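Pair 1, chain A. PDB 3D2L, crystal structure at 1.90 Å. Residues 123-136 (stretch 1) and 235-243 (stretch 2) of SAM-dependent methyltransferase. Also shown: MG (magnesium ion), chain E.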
# COMPACT_ATOMS: atom_id res chain seq x y z
N ALA A 123 -1.69 11.34 -9.65
CA ALA A 123 -2.28 11.78 -8.37
C ALA A 123 -2.60 13.28 -8.47
O ALA A 123 -3.70 13.72 -8.09
CB ALA A 123 -1.30 11.46 -7.17
N ALA A 124 -1.66 14.06 -8.99
CA ALA A 124 -1.82 15.50 -9.09
C ALA A 124 -2.98 15.87 -10.02
O ALA A 124 -3.66 16.89 -9.80
CB ALA A 124 -0.53 16.15 -9.55
N ARG A 125 -3.18 15.09 -11.08
CA ARG A 125 -4.28 15.37 -12.00
C ARG A 125 -5.63 15.11 -11.36
O ARG A 125 -6.59 15.77 -11.72
CB ARG A 125 -4.17 14.55 -13.28
CG ARG A 125 -3.10 15.00 -14.23
CD ARG A 125 -3.26 14.38 -15.57
NE ARG A 125 -3.22 12.93 -15.52
CZ ARG A 125 -2.12 12.16 -15.57
NH1 ARG A 125 -0.90 12.67 -15.67
NH2 ARG A 125 -2.28 10.85 -15.53
N LEU A 126 -5.71 14.15 -10.47
CA LEU A 126 -6.96 13.76 -9.81
C LEU A 126 -7.35 14.67 -8.61
O LEU A 126 -8.50 14.71 -8.19
CB LEU A 126 -6.81 12.33 -9.28
CG LEU A 126 -7.99 11.36 -9.24
CD1 LEU A 126 -7.71 10.24 -8.20
CD2 LEU A 126 -9.35 12.05 -8.96
N LEU A 127 -6.39 15.35 -8.02
CA LEU A 127 -6.66 16.22 -6.89
C LEU A 127 -6.78 17.65 -7.35
O LEU A 127 -6.19 18.05 -8.36
CB LEU A 127 -5.47 16.13 -5.90
CG LEU A 127 -5.13 14.78 -5.29
CD1 LEU A 127 -3.68 14.76 -4.71
CD2 LEU A 127 -6.20 14.49 -4.21
N THR A 128 -7.55 18.46 -6.63
CA THR A 128 -7.54 19.89 -6.91
C THR A 128 -6.73 20.55 -5.80
O THR A 128 -6.17 19.85 -4.94
CB THR A 128 -8.92 20.48 -6.97
OG1 THR A 128 -9.55 20.27 -5.71
CG2 THR A 128 -9.74 19.84 -8.10
N ASP A 129 -6.65 21.88 -5.85
CA ASP A 129 -5.92 22.70 -4.89
C ASP A 129 -6.28 22.29 -3.46
O ASP A 129 -7.45 22.26 -3.06
CB ASP A 129 -6.21 24.19 -5.18
CG ASP A 129 -5.49 25.17 -4.21
OD1 ASP A 129 -4.46 24.81 -3.62
OD2 ASP A 129 -5.97 26.32 -4.06
N GLY A 130 -5.27 21.95 -2.67
CA GLY A 130 -5.51 21.56 -1.29
C GLY A 130 -5.66 20.07 -1.10
O GLY A 130 -5.59 19.58 -0.00
N GLY A 131 -5.84 19.31 -2.17
CA GLY A 131 -5.98 17.85 -2.02
C GLY A 131 -4.70 17.27 -1.47
O GLY A 131 -3.61 17.76 -1.76
N LYS A 132 -4.80 16.18 -0.73
CA LYS A 132 -3.61 15.59 -0.15
C LYS A 132 -3.26 14.26 -0.76
O LYS A 132 -4.13 13.55 -1.23
CB LYS A 132 -3.79 15.43 1.36
CG LYS A 132 -3.96 16.79 2.08
CD LYS A 132 -3.25 16.85 3.38
CE LYS A 132 -3.07 18.27 3.86
NZ LYS A 132 -4.39 18.93 4.08
N LEU A 133 -1.97 13.95 -0.75
CA LEU A 133 -1.42 12.68 -1.16
C LEU A 133 -0.66 12.16 0.05
O LEU A 133 0.25 12.83 0.56
CB LEU A 133 -0.48 12.79 -2.37
CG LEU A 133 0.31 11.54 -2.77
CD1 LEU A 133 -0.64 10.30 -3.11
CD2 LEU A 133 1.27 11.86 -3.92
N LEU A 134 -1.06 10.97 0.51
CA LEU A 134 -0.47 10.30 1.65
C LEU A 134 0.03 8.94 1.23
O LEU A 134 -0.69 8.21 0.57
CB LEU A 134 -1.50 10.08 2.75
CG LEU A 134 -1.96 11.25 3.60
CD1 LEU A 134 -2.81 12.18 2.78
CD2 LEU A 134 -2.76 10.71 4.81
N PHE A 135 1.25 8.59 1.62
CA PHE A 135 1.80 7.27 1.38
C PHE A 135 2.91 6.96 2.38
O PHE A 135 3.56 7.85 2.93
CB PHE A 135 2.36 7.07 -0.07
CG PHE A 135 3.52 7.98 -0.43
CD1 PHE A 135 4.83 7.59 -0.21
CD2 PHE A 135 3.30 9.21 -1.01
CE1 PHE A 135 5.89 8.41 -0.56
CE2 PHE A 135 4.37 10.02 -1.37
CZ PHE A 135 5.64 9.63 -1.13
N ASP A 136 3.11 5.67 2.61
CA ASP A 136 4.18 5.19 3.49
C ASP A 136 4.99 4.16 2.71
O ASP A 136 4.44 3.36 1.90
CB ASP A 136 3.64 4.59 4.78
CG ASP A 136 2.64 3.46 4.54
OD1 ASP A 136 1.47 3.75 4.16
OD2 ASP A 136 3.02 2.30 4.76
N ARG A 235 9.71 2.43 8.49
CA ARG A 235 8.65 2.85 7.58
C ARG A 235 8.55 4.39 7.62
O ARG A 235 8.48 4.98 8.69
CB ARG A 235 7.34 2.20 8.00
CG ARG A 235 6.18 2.43 7.08
CD ARG A 235 4.95 1.68 7.57
NE ARG A 235 5.18 0.24 7.54
CZ ARG A 235 5.06 -0.53 6.46
NH1 ARG A 235 4.66 -0.01 5.32
NH2 ARG A 235 5.34 -1.82 6.54
N ILE A 236 8.59 5.00 6.44
CA ILE A 236 8.57 6.45 6.30
C ILE A 236 7.24 6.92 5.72
O ILE A 236 6.79 6.42 4.69
CB ILE A 236 9.78 6.93 5.51
CG1 ILE A 236 11.05 6.35 6.17
CG2 ILE A 236 9.82 8.50 5.46
CD1 ILE A 236 12.33 6.93 5.71
N PHE A 237 6.61 7.87 6.40
CA PHE A 237 5.30 8.37 6.04
C PHE A 237 5.44 9.74 5.43
O PHE A 237 6.17 10.58 5.96
CB PHE A 237 4.39 8.42 7.29
CG PHE A 237 4.12 7.07 7.89
CD1 PHE A 237 5.12 6.39 8.57
CD2 PHE A 237 2.87 6.48 7.77
CE1 PHE A 237 4.88 5.13 9.11
CE2 PHE A 237 2.64 5.21 8.32
CZ PHE A 237 3.65 4.55 8.99
N PHE A 238 4.75 9.97 4.32
CA PHE A 238 4.78 11.27 3.62
C PHE A 238 3.40 11.84 3.52
O PHE A 238 2.46 11.12 3.19
CB PHE A 238 5.25 11.08 2.19
CG PHE A 238 6.68 10.70 2.07
CD1 PHE A 238 7.08 9.40 2.35
CD2 PHE A 238 7.60 11.63 1.68
CE1 PHE A 238 8.42 9.05 2.25
CE2 PHE A 238 8.95 11.28 1.58
CZ PHE A 238 9.34 10.01 1.88
N VAL A 239 3.29 13.14 3.74
CA VAL A 239 2.04 13.86 3.57
C VAL A 239 2.41 14.98 2.65
O VAL A 239 3.37 15.73 2.92
CB VAL A 239 1.46 14.43 4.91
CG1 VAL A 239 0.10 15.15 4.65
CG2 VAL A 239 1.29 13.31 5.94
N ALA A 240 1.67 15.08 1.54
CA ALA A 240 1.93 16.13 0.52
C ALA A 240 0.61 16.75 0.11
O ALA A 240 -0.45 16.12 0.20
CB ALA A 240 2.67 15.54 -0.70
N GLU A 241 0.65 18.01 -0.32
CA GLU A 241 -0.57 18.70 -0.72
C GLU A 241 -0.42 19.33 -2.11
O GLU A 241 0.60 19.92 -2.43
CB GLU A 241 -0.90 19.75 0.31
CG GLU A 241 -2.11 20.56 0.00
CD GLU A 241 -2.38 21.54 1.09
OE1 GLU A 241 -2.51 21.08 2.24
OE2 GLU A 241 -2.47 22.74 0.78
N LYS A 242 -1.47 19.21 -2.92
CA LYS A 242 -1.42 19.74 -4.26
C LYS A 242 -1.40 21.26 -4.19
O LYS A 242 -2.26 21.86 -3.55
CB LYS A 242 -2.63 19.30 -5.10
CG LYS A 242 -2.44 19.73 -6.56
CD LYS A 242 -3.47 19.26 -7.50
CE LYS A 242 -3.21 19.85 -8.92
NZ LYS A 242 -4.34 19.41 -9.76
N ILE A 243 -0.43 21.86 -4.87
CA ILE A 243 -0.31 23.32 -4.96
C ILE A 243 -1.40 23.80 -5.95
O ILE A 243 -2.23 24.70 -5.67
CB ILE A 243 1.12 23.71 -5.41
CG1 ILE A 243 2.12 23.37 -4.31
CG2 ILE A 243 1.20 25.20 -5.76
CD1 ILE A 243 3.61 23.54 -4.71
OXT ILE A 243 -1.46 23.27 -7.07
MG MG E . -3.28 25.73 -1.90
O HOH W 1 -4.28 27.24 -2.38
O HOH W 2 -2.72 23.75 -1.75
O HOH W 3 -2.05 26.02 -3.37
O HOH W 4 -2.28 26.47 -0.31
O HOH W 5 -4.86 25.25 -0.54

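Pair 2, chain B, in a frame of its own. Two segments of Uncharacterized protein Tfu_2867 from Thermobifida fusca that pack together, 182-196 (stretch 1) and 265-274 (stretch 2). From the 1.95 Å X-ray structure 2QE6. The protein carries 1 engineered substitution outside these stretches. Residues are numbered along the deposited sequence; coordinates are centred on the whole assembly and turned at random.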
# COMPACT_ATOMS: atom_id res chain seq x y z
N TYR B 182 0.95 7.33 -13.07
CA TYR B 182 -0.13 7.62 -12.12
C TYR B 182 -0.07 9.10 -11.69
O TYR B 182 -1.09 9.71 -11.52
CB TYR B 182 -0.06 6.66 -10.90
CG TYR B 182 -0.31 5.18 -11.23
CD1 TYR B 182 -1.55 4.76 -11.69
CD2 TYR B 182 0.70 4.22 -11.10
CE1 TYR B 182 -1.81 3.41 -12.01
CE2 TYR B 182 0.45 2.85 -11.43
CZ TYR B 182 -0.82 2.48 -11.88
OH TYR B 182 -1.12 1.18 -12.22
N ARG B 183 1.13 9.66 -11.47
CA ARG B 183 1.26 11.09 -11.12
C ARG B 183 0.72 11.96 -12.23
O ARG B 183 0.04 12.96 -11.97
CB ARG B 183 2.72 11.50 -10.87
CG ARG B 183 3.32 10.92 -9.60
CD ARG B 183 4.53 11.65 -9.15
NE ARG B 183 5.39 11.87 -10.28
CZ ARG B 183 6.37 11.08 -10.69
NH1 ARG B 183 6.70 10.00 -10.03
NH2 ARG B 183 7.04 11.41 -11.78
N ASP B 184 1.02 11.57 -13.47
CA ASP B 184 0.60 12.31 -14.65
C ASP B 184 -0.91 12.27 -14.84
O ASP B 184 -1.45 13.23 -15.31
CB ASP B 184 1.29 11.79 -15.93
CG ASP B 184 2.76 12.16 -16.00
OD1 ASP B 184 3.22 12.99 -15.20
OD2 ASP B 184 3.46 11.58 -16.87
N ALA B 185 -1.57 11.18 -14.45
CA ALA B 185 -3.05 11.08 -14.52
C ALA B 185 -3.81 12.06 -13.64
O ALA B 185 -4.96 12.39 -13.92
CB ALA B 185 -3.54 9.66 -14.21
N LEU B 186 -3.19 12.51 -12.57
CA LEU B 186 -3.86 13.30 -11.55
C LEU B 186 -4.03 14.78 -11.89
O LEU B 186 -3.16 15.41 -12.50
CB LEU B 186 -3.10 13.16 -10.23
CG LEU B 186 -3.13 11.74 -9.63
CD1 LEU B 186 -2.04 11.64 -8.51
CD2 LEU B 186 -4.57 11.37 -9.16
N ALA B 187 -5.16 15.33 -11.46
CA ALA B 187 -5.41 16.75 -11.49
C ALA B 187 -4.64 17.47 -10.41
O ALA B 187 -4.32 16.88 -9.36
CB ALA B 187 -6.91 17.01 -11.30
N PRO B 188 -4.33 18.77 -10.63
CA PRO B 188 -3.76 19.55 -9.57
C PRO B 188 -4.62 19.47 -8.32
O PRO B 188 -5.84 19.43 -8.41
CB PRO B 188 -3.77 20.96 -10.13
CG PRO B 188 -3.61 20.75 -11.60
CD PRO B 188 -4.49 19.58 -11.85
N GLY B 189 -3.98 19.35 -7.16
CA GLY B 189 -4.72 19.27 -5.90
C GLY B 189 -4.88 17.84 -5.46
O GLY B 189 -5.44 17.58 -4.41
N SER B 190 -4.34 16.92 -6.26
CA SER B 190 -4.37 15.51 -5.98
C SER B 190 -3.19 15.14 -5.09
O SER B 190 -2.28 15.95 -4.90
CB SER B 190 -4.29 14.76 -7.29
OG SER B 190 -5.52 14.86 -8.00
N TYR B 191 -3.21 13.92 -4.58
CA TYR B 191 -2.12 13.42 -3.75
C TYR B 191 -1.64 12.06 -4.21
O TYR B 191 -2.40 11.30 -4.81
CB TYR B 191 -2.57 13.33 -2.29
CG TYR B 191 -2.92 14.67 -1.66
CD1 TYR B 191 -4.14 15.25 -1.86
CD2 TYR B 191 -1.99 15.35 -0.87
CE1 TYR B 191 -4.47 16.48 -1.26
CE2 TYR B 191 -2.29 16.57 -0.27
CZ TYR B 191 -3.55 17.12 -0.47
OH TYR B 191 -3.84 18.32 0.09
N LEU B 192 -0.36 11.79 -3.94
CA LEU B 192 0.25 10.47 -4.02
C LEU B 192 0.72 10.07 -2.62
O LEU B 192 1.47 10.82 -1.99
CB LEU B 192 1.46 10.49 -4.96
CG LEU B 192 2.20 9.18 -5.23
CD1 LEU B 192 1.31 8.15 -5.87
CD2 LEU B 192 3.45 9.49 -6.10
N PHE B 193 0.22 8.94 -2.13
CA PHE B 193 0.55 8.39 -0.78
C PHE B 193 1.26 7.05 -1.03
O PHE B 193 0.68 6.13 -1.61
CB PHE B 193 -0.78 8.24 -0.01
CG PHE B 193 -0.68 7.62 1.38
CD1 PHE B 193 0.51 7.53 2.08
CD2 PHE B 193 -1.86 7.21 2.02
CE1 PHE B 193 0.55 7.02 3.38
CE2 PHE B 193 -1.83 6.68 3.31
CZ PHE B 193 -0.61 6.60 4.00
N MSE B 194 2.54 6.94 -0.65
CA MSE B 194 3.26 5.69 -0.79
C MSE B 194 4.00 5.32 0.49
O MSE B 194 4.38 6.20 1.27
CB MSE B 194 4.31 5.80 -1.90
CG MSE B 194 3.75 6.37 -3.19
SE MSE B 194 4.95 6.06 -4.68
CE MSE B 194 6.26 7.49 -4.40
N THR B 195 4.23 4.03 0.69
CA THR B 195 5.15 3.60 1.74
C THR B 195 6.08 2.58 1.08
O THR B 195 5.75 2.01 0.05
CB THR B 195 4.48 3.05 2.98
OG1 THR B 195 4.00 1.72 2.73
CG2 THR B 195 3.37 3.98 3.45
N SER B 196 7.22 2.33 1.69
CA SER B 196 8.24 1.54 1.05
C SER B 196 9.21 1.01 2.09
O SER B 196 9.57 1.73 3.01
CB SER B 196 9.04 2.38 0.08
OG SER B 196 10.11 1.61 -0.54
N GLY B 265 10.50 0.61 7.17
CA GLY B 265 9.81 1.34 6.12
C GLY B 265 9.62 2.82 6.34
O GLY B 265 9.67 3.30 7.50
N MSE B 266 9.42 3.55 5.23
CA MSE B 266 9.10 4.99 5.27
C MSE B 266 7.80 5.27 4.58
O MSE B 266 7.37 4.50 3.76
CB MSE B 266 10.20 5.84 4.65
CG MSE B 266 11.45 5.86 5.49
SE MSE B 266 12.58 7.34 5.23
CE MSE B 266 13.86 7.03 6.61
N ALA B 267 7.18 6.39 4.93
CA ALA B 267 5.92 6.85 4.37
C ALA B 267 6.12 8.30 3.87
O ALA B 267 6.91 9.05 4.45
CB ALA B 267 4.81 6.83 5.43
N GLY B 268 5.38 8.67 2.83
CA GLY B 268 5.33 10.05 2.35
C GLY B 268 4.01 10.29 1.63
O GLY B 268 3.45 9.38 1.05
N ILE B 269 3.52 11.51 1.71
CA ILE B 269 2.37 11.96 0.92
C ILE B 269 2.78 13.28 0.26
O ILE B 269 3.31 14.17 0.92
CB ILE B 269 1.12 12.19 1.77
CG1 ILE B 269 0.61 10.89 2.35
CG2 ILE B 269 -0.02 12.82 0.90
CD1 ILE B 269 -0.71 11.04 3.06
N GLY B 270 2.57 13.36 -1.04
CA GLY B 270 2.88 14.55 -1.81
C GLY B 270 1.66 15.06 -2.55
O GLY B 270 0.81 14.27 -2.98
N ARG B 271 1.59 16.38 -2.73
CA ARG B 271 0.47 17.02 -3.39
C ARG B 271 0.89 17.54 -4.77
O ARG B 271 1.94 18.13 -4.92
CB ARG B 271 -0.04 18.17 -2.51
CG ARG B 271 -1.27 18.87 -3.01
CD ARG B 271 -1.67 19.99 -2.09
NE ARG B 271 -0.65 21.03 -2.01
CZ ARG B 271 -0.55 22.05 -2.86
NH1 ARG B 271 -1.40 22.19 -3.84
NH2 ARG B 271 0.42 22.94 -2.72
N LYS B 272 0.05 17.30 -5.78
CA LYS B 272 0.27 17.83 -7.12
C LYS B 272 -0.12 19.28 -7.15
O LYS B 272 -1.21 19.64 -6.76
CB LYS B 272 -0.56 17.05 -8.17
CG LYS B 272 -0.21 17.41 -9.56
CD LYS B 272 -0.74 16.41 -10.58
CE LYS B 272 -0.12 16.60 -11.96
NZ LYS B 272 -0.63 15.55 -12.92
N LYS B 273 0.77 20.13 -7.61
CA LYS B 273 0.49 21.56 -7.64
C LYS B 273 -0.23 21.95 -8.90
O LYS B 273 -0.06 21.29 -9.92
CB LYS B 273 1.79 22.35 -7.53
CG LYS B 273 2.49 22.12 -6.20
CD LYS B 273 3.56 23.15 -5.92
CE LYS B 273 4.91 22.76 -6.49
NZ LYS B 273 5.75 24.02 -6.57
N ALA B 274 -1.05 23.00 -8.81
CA ALA B 274 -1.52 23.72 -9.99
C ALA B 274 -0.27 24.35 -10.61
O ALA B 274 0.69 24.62 -9.86
CB ALA B 274 -2.55 24.79 -9.63
OXT ALA B 274 -0.19 24.57 -11.83

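The sharpest difference lies on one face of the two-stranded ladder, where Phe A135 and Phe A238 of pair 1 match Met B194 and Gly B268 of pair 2. In pair 1 two rings share the space: their planes are nearly parallel, at 14°, but slid apart with centroids 4.7 Å from each other, and Phe A238 CB sits over the face of the Phe A135 ring, 3.8 Å from its centroid. In pair 2 glycine offers no side chain, and the flexible selenomethionine Met B194 comes no nearer than 4.7 Å to the other strand; here the backbone alone joins the two positions.

That backbone is nearly identical, with 14 central residues superposing to 0.4 Å. In each pair a helix end and a type II turn lead into one strand, which lies antiparallel to the strand of the second stretch. Leu A133 and Ala A240 exchange two hydrogen bonds, N to O, both 2.8 Å; the matching Leu B192 and Gly B270 do the same at 2.9 Å. A small residue opposite leucine recurs in both.

The turn is shared too. Gly A130 and Gly B189 adopt positive phi, where a CB would jam against the preceding carbonyl oxygen. Each donates its N to the O of a lysine, Lys A242 at 3.1 Å and Lys B272 at 2.8 Å. The next position differs: a CB on Gly A131 would clash with Leu A127 CD2, whereas Ser B190 fits and its OG donates to Ala B187 O at 2.7 Å.

The matched lysines have fully extended (t) side chains that carry the ammonium to where carbonyls near the end of the helix are within reach. Lys A242 NZ donates to Ala A124 O (2.6 Å) and Leu A127 O (2.7 Å); Lys B272 NZ donates to Arg B183 O (2.8 Å) and Leu B186 O (2.6 Å), the first acceptor in each pair coming from neighbouring rather than matched positions. The long aliphatic chain also packs on leucine, CB of Leu A127 or Leu B186 lying 4.0 Å from the lysine CD.

On the other face, charge gives way to ring packing. Lys A132 NZ and Glu A241 OE1 form a salt bridge at 3.4 Å; at the same positions Arg B271 CG lies over the Tyr B191 ring, 4.0 Å from its centroid. Next along, the positions of Leu A134 and Val A239 hold Phe B193 and Ile B269; Ile B269 CD1 lies over the face of the Phe B193 ring, 3.9 Å from its centroid. Farther on, Asp A136 CB lies over the Phe A237 ring, 3.9 Å from its centroid, while in pair 2 Thr B195 CG2 and Ala B267 CB meet at 3.8 Å, with alanine in place of the ring.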